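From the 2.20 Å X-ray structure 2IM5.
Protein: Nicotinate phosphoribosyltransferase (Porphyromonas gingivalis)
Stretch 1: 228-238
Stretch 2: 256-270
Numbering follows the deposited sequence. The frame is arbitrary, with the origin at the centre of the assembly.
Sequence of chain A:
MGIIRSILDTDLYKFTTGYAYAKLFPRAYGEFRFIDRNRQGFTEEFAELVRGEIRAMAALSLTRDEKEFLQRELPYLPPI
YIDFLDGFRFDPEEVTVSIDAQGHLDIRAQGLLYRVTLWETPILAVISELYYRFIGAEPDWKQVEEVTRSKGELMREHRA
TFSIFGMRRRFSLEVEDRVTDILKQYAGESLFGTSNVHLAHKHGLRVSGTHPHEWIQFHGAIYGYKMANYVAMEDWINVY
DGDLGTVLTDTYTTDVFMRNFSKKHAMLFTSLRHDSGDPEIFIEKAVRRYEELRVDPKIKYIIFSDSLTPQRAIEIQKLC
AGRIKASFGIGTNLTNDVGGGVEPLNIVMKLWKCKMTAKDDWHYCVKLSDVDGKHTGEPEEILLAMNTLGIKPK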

# COMPACT_ATOMS: atom_id res chain seq x y z
N ALA A 228 -7.91 -18.61 1.37
CA ALA A 228 -7.06 -17.42 1.50
C ALA A 228 -7.76 -16.20 2.12
O ALA A 228 -7.35 -15.74 3.19
CB ALA A 228 -6.47 -17.04 0.15
N ASN A 229 -8.79 -15.70 1.45
CA ASN A 229 -9.52 -14.53 1.94
C ASN A 229 -10.06 -14.73 3.34
O ASN A 229 -9.89 -13.87 4.21
CB ASN A 229 -10.68 -14.17 0.99
CG ASN A 229 -10.22 -13.42 -0.26
OD1 ASN A 229 -10.60 -13.77 -1.39
ND2 ASN A 229 -9.41 -12.39 -0.07
N TYR A 230 -10.70 -15.87 3.58
CA TYR A 230 -11.29 -16.15 4.89
C TYR A 230 -10.28 -16.17 6.03
O TYR A 230 -10.45 -15.49 7.04
CB TYR A 230 -12.05 -17.48 4.86
CG TYR A 230 -12.77 -17.77 6.16
CD1 TYR A 230 -14.03 -17.23 6.41
CD2 TYR A 230 -12.16 -18.53 7.16
CE1 TYR A 230 -14.67 -17.45 7.63
CE2 TYR A 230 -12.78 -18.75 8.37
CZ TYR A 230 -14.04 -18.21 8.61
OH TYR A 230 -14.65 -18.45 9.82
N VAL A 231 -9.22 -16.97 5.89
CA VAL A 231 -8.20 -17.06 6.94
C VAL A 231 -7.44 -15.74 7.11
O VAL A 231 -7.04 -15.39 8.23
CB VAL A 231 -7.21 -18.19 6.65
CG1 VAL A 231 -6.24 -18.35 7.82
CG2 VAL A 231 -7.96 -19.49 6.43
N ALA A 232 -7.24 -15.01 6.02
CA ALA A 232 -6.55 -13.73 6.11
C ALA A 232 -7.37 -12.77 7.00
O ALA A 232 -6.82 -12.08 7.85
CB ALA A 232 -6.36 -13.13 4.72
N MET A 233 -8.69 -12.75 6.79
CA MET A 233 -9.55 -11.88 7.60
C MET A 233 -9.59 -12.34 9.07
O MET A 233 -9.53 -11.52 9.98
CB MET A 233 -10.98 -11.85 7.02
CG MET A 233 -11.14 -11.03 5.72
SD MET A 233 -12.87 -10.88 5.15
CE MET A 233 -13.09 -9.27 5.29
N GLU A 234 -9.70 -13.65 9.30
CA GLU A 234 -9.73 -14.18 10.66
C GLU A 234 -8.43 -13.85 11.39
O GLU A 234 -8.46 -13.48 12.57
CB GLU A 234 -9.94 -15.70 10.66
CG GLU A 234 -11.37 -16.12 10.35
CD GLU A 234 -12.31 -15.90 11.53
OE1 GLU A 234 -12.31 -16.74 12.46
OE2 GLU A 234 -13.04 -14.89 11.54
N ASP A 235 -7.30 -13.97 10.70
CA ASP A 235 -6.02 -13.66 11.31
C ASP A 235 -5.89 -12.16 11.59
O ASP A 235 -5.33 -11.76 12.60
CB ASP A 235 -4.86 -14.14 10.43
CG ASP A 235 -4.72 -15.66 10.44
OD1 ASP A 235 -5.37 -16.31 11.29
OD2 ASP A 235 -3.96 -16.22 9.62
N TRP A 236 -6.42 -11.34 10.69
CA TRP A 236 -6.36 -9.89 10.88
C TRP A 236 -7.16 -9.50 12.13
O TRP A 236 -6.76 -8.62 12.90
CB TRP A 236 -6.91 -9.17 9.64
CG TRP A 236 -6.64 -7.69 9.63
CD1 TRP A 236 -7.52 -6.70 9.91
CD2 TRP A 236 -5.40 -7.05 9.30
NE1 TRP A 236 -6.92 -5.47 9.77
CE2 TRP A 236 -5.61 -5.65 9.40
CE3 TRP A 236 -4.13 -7.51 8.94
CZ2 TRP A 236 -4.61 -4.72 9.14
CZ3 TRP A 236 -3.12 -6.58 8.68
CH2 TRP A 236 -3.37 -5.20 8.78
N ILE A 237 -8.29 -10.16 12.31
CA ILE A 237 -9.14 -9.91 13.47
C ILE A 237 -8.43 -10.37 14.74
O ILE A 237 -8.50 -9.71 15.79
CB ILE A 237 -10.48 -10.65 13.34
CG1 ILE A 237 -11.28 -10.05 12.18
CG2 ILE A 237 -11.26 -10.57 14.65
CD1 ILE A 237 -12.45 -10.90 11.74
N ASN A 238 -7.73 -11.50 14.65
CA ASN A 238 -6.99 -12.00 15.81
C ASN A 238 -5.95 -10.97 16.22
O ASN A 238 -5.73 -10.73 17.41
CB ASN A 238 -6.29 -13.31 15.47
CG ASN A 238 -5.35 -13.79 16.59
OD1 ASN A 238 -4.25 -13.26 16.77
ND2 ASN A 238 -5.80 -14.79 17.34
N VAL A 256 -14.77 -13.85 -6.62
CA VAL A 256 -14.43 -14.96 -5.73
C VAL A 256 -14.59 -14.49 -4.28
O VAL A 256 -15.14 -15.19 -3.45
CB VAL A 256 -12.98 -15.43 -5.96
CG1 VAL A 256 -12.55 -16.35 -4.83
CG2 VAL A 256 -12.88 -16.15 -7.31
N PHE A 257 -14.13 -13.28 -3.99
CA PHE A 257 -14.24 -12.73 -2.64
C PHE A 257 -15.70 -12.67 -2.20
O PHE A 257 -16.07 -13.21 -1.15
CB PHE A 257 -13.67 -11.32 -2.58
CG PHE A 257 -13.75 -10.70 -1.21
CD1 PHE A 257 -12.70 -10.81 -0.32
CD2 PHE A 257 -14.91 -10.03 -0.80
CE1 PHE A 257 -12.79 -10.28 0.97
CE2 PHE A 257 -15.02 -9.50 0.48
CZ PHE A 257 -13.95 -9.62 1.37
N MET A 258 -16.53 -12.01 -3.00
CA MET A 258 -17.95 -11.86 -2.69
C MET A 258 -18.66 -13.19 -2.50
O MET A 258 -19.43 -13.36 -1.56
CB MET A 258 -18.65 -11.03 -3.78
CG MET A 258 -18.28 -9.55 -3.77
SD MET A 258 -18.56 -8.71 -2.17
CE MET A 258 -17.57 -7.31 -2.39
N ARG A 259 -18.40 -14.13 -3.40
CA ARG A 259 -19.03 -15.44 -3.32
C ARG A 259 -18.73 -16.12 -1.99
O ARG A 259 -19.57 -16.85 -1.46
CB ARG A 259 -18.54 -16.33 -4.47
CG ARG A 259 -19.24 -17.68 -4.56
CD ARG A 259 -18.64 -18.55 -5.66
NE ARG A 259 -18.59 -17.85 -6.94
CZ ARG A 259 -17.46 -17.54 -7.57
NH1 ARG A 259 -16.29 -17.87 -7.05
NH2 ARG A 259 -17.50 -16.88 -8.72
N ASN A 260 -17.54 -15.89 -1.43
CA ASN A 260 -17.16 -16.52 -0.17
C ASN A 260 -17.18 -15.59 1.06
O ASN A 260 -16.74 -15.98 2.15
CB ASN A 260 -15.76 -17.14 -0.31
CG ASN A 260 -15.66 -18.11 -1.48
OD1 ASN A 260 -15.16 -17.77 -2.56
ND2 ASN A 260 -16.17 -19.33 -1.28
N PHE A 261 -17.71 -14.39 0.89
CA PHE A 261 -17.79 -13.41 1.97
C PHE A 261 -18.82 -13.88 2.99
O PHE A 261 -20.00 -13.96 2.69
CB PHE A 261 -18.18 -12.05 1.38
CG PHE A 261 -17.88 -10.87 2.27
CD1 PHE A 261 -16.89 -10.94 3.23
CD2 PHE A 261 -18.55 -9.66 2.08
CE1 PHE A 261 -16.55 -9.83 3.99
CE2 PHE A 261 -18.22 -8.54 2.83
CZ PHE A 261 -17.22 -8.62 3.79
N SER A 262 -18.37 -14.19 4.20
CA SER A 262 -19.28 -14.68 5.23
C SER A 262 -20.05 -13.55 5.90
O SER A 262 -19.59 -12.42 5.97
CB SER A 262 -18.51 -15.47 6.30
OG SER A 262 -17.80 -14.58 7.16
N LYS A 263 -21.24 -13.88 6.40
CA LYS A 263 -22.08 -12.90 7.08
C LYS A 263 -21.33 -12.28 8.26
O LYS A 263 -21.42 -11.07 8.49
CB LYS A 263 -23.36 -13.57 7.58
CG LYS A 263 -24.36 -12.59 8.17
CD LYS A 263 -25.66 -13.28 8.54
CE LYS A 263 -26.64 -12.31 9.20
NZ LYS A 263 -27.05 -11.20 8.29
N LYS A 264 -20.61 -13.10 9.01
CA LYS A 264 -19.85 -12.64 10.16
C LYS A 264 -18.85 -11.54 9.79
O LYS A 264 -18.79 -10.49 10.44
CB LYS A 264 -19.11 -13.81 10.80
CG LYS A 264 -18.28 -13.44 12.01
CD LYS A 264 -17.65 -14.68 12.65
CE LYS A 264 -16.70 -15.38 11.70
NZ LYS A 264 -16.15 -16.63 12.31
N HIS A 265 -18.06 -11.79 8.75
CA HIS A 265 -17.08 -10.82 8.30
C HIS A 265 -17.75 -9.59 7.68
O HIS A 265 -17.30 -8.46 7.88
CB HIS A 265 -16.12 -11.47 7.32
CG HIS A 265 -15.19 -12.45 7.97
ND1 HIS A 265 -14.52 -13.43 7.26
CD2 HIS A 265 -14.83 -12.61 9.26
CE1 HIS A 265 -13.79 -14.15 8.10
NE2 HIS A 265 -13.96 -13.67 9.32
N ALA A 266 -18.81 -9.81 6.92
CA ALA A 266 -19.52 -8.70 6.30
C ALA A 266 -20.06 -7.76 7.39
O ALA A 266 -20.04 -6.55 7.24
CB ALA A 266 -20.67 -9.22 5.45
N MET A 267 -20.52 -8.34 8.50
CA MET A 267 -21.06 -7.55 9.60
C MET A 267 -19.98 -6.86 10.42
O MET A 267 -20.14 -5.71 10.84
CB MET A 267 -21.89 -8.43 10.53
CG MET A 267 -23.20 -8.95 9.92
SD MET A 267 -24.04 -10.02 11.08
CE MET A 267 -23.10 -11.41 10.95
N LEU A 268 -18.87 -7.56 10.64
CA LEU A 268 -17.77 -7.01 11.43
C LEU A 268 -16.93 -5.93 10.73
O LEU A 268 -16.64 -4.89 11.33
CB LEU A 268 -16.86 -8.16 11.89
CG LEU A 268 -15.61 -7.81 12.70
CD1 LEU A 268 -15.98 -6.96 13.90
CD2 LEU A 268 -14.95 -9.11 13.15
N PHE A 269 -16.50 -6.18 9.50
CA PHE A 269 -15.71 -5.18 8.77
C PHE A 269 -16.62 -4.01 8.41
O PHE A 269 -17.76 -4.21 8.01
CB PHE A 269 -15.10 -5.80 7.52
CG PHE A 269 -13.93 -6.71 7.82
CD1 PHE A 269 -12.64 -6.20 7.87
CD2 PHE A 269 -14.13 -8.05 8.11
CE1 PHE A 269 -11.56 -7.02 8.22
CE2 PHE A 269 -13.07 -8.88 8.46
CZ PHE A 269 -11.77 -8.37 8.51
N THR A 270 -16.10 -2.80 8.56
CA THR A 270 -16.89 -1.61 8.27
C THR A 270 -16.77 -1.17 6.83
O THR A 270 -17.61 -0.42 6.34
CB THR A 270 -16.45 -0.41 9.13
OG1 THR A 270 -15.07 -0.13 8.89
CG2 THR A 270 -16.66 -0.70 10.61

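The firmest polar link is the hydrogen bond from His265 NE2 to Glu234 OE2, 2.7 Å long with an N-H...acceptor angle of 168°. The carboxylate oxygen lies near the plane of the imidazole, at its edge, where the N-H points. The CA-to-CB bond of Glu234 points sideways to the second stretch, but its m/m rotamer brings the end of the side chain nearer. Glu234 OE2 also forms a long salt bridge with Lys264 NZ, at 3.6 Å, and Lys264 NZ donates a weak hydrogen bond to Tyr230 OH at 3.4 Å. The Glu234-Lys264 charge pair is thus long and lies toward solvent, while the bond from the buried His265 is the shorter contact.

The backbone N of His265 donates to Ser262 OG (3.2 Å, 166°), capping the helix 263-268. This helix crosses helix 228-238 at 48°, with axes 11.3 Å apart at closest approach; Met233 CA lies 7.6 Å from His265 CA. Phe257 belongs to a preceding helix, its CA 6.8 Å from Asn229 CA, and Phe261 to the turn that follows. The side chain of His265 fills a hole formed by Tyr230, Met233, Glu234 and Ile237. Met233 CB lies over the imidazole face, 4.0 Å from the His265 ring centroid and 21° off its normal, while the Tyr230 ring meets the His265 ring obliquely, centroids 4.9 Å apart and planes at 37°.

Met233, buried and directed toward the second stretch, is the apolar centre, with 110 Å² covered. Met233 CE sits 3.4 Å from the centroid of the Phe269 ring, 21° off the normal, a CH-pi geometry. Met233 CE also touches Phe261 CE1 at 3.7 Å and the edge of Phe257, at CZ, at 4.0 Å.

Packing continues at both ends. Asn229 CG approaches the Phe257 ring edge, 3.6 Å from CD1, whereas Ile237 CD1 packs against Leu268 CD2 at 3.4 Å and Phe269 CE2 at 3.9 Å.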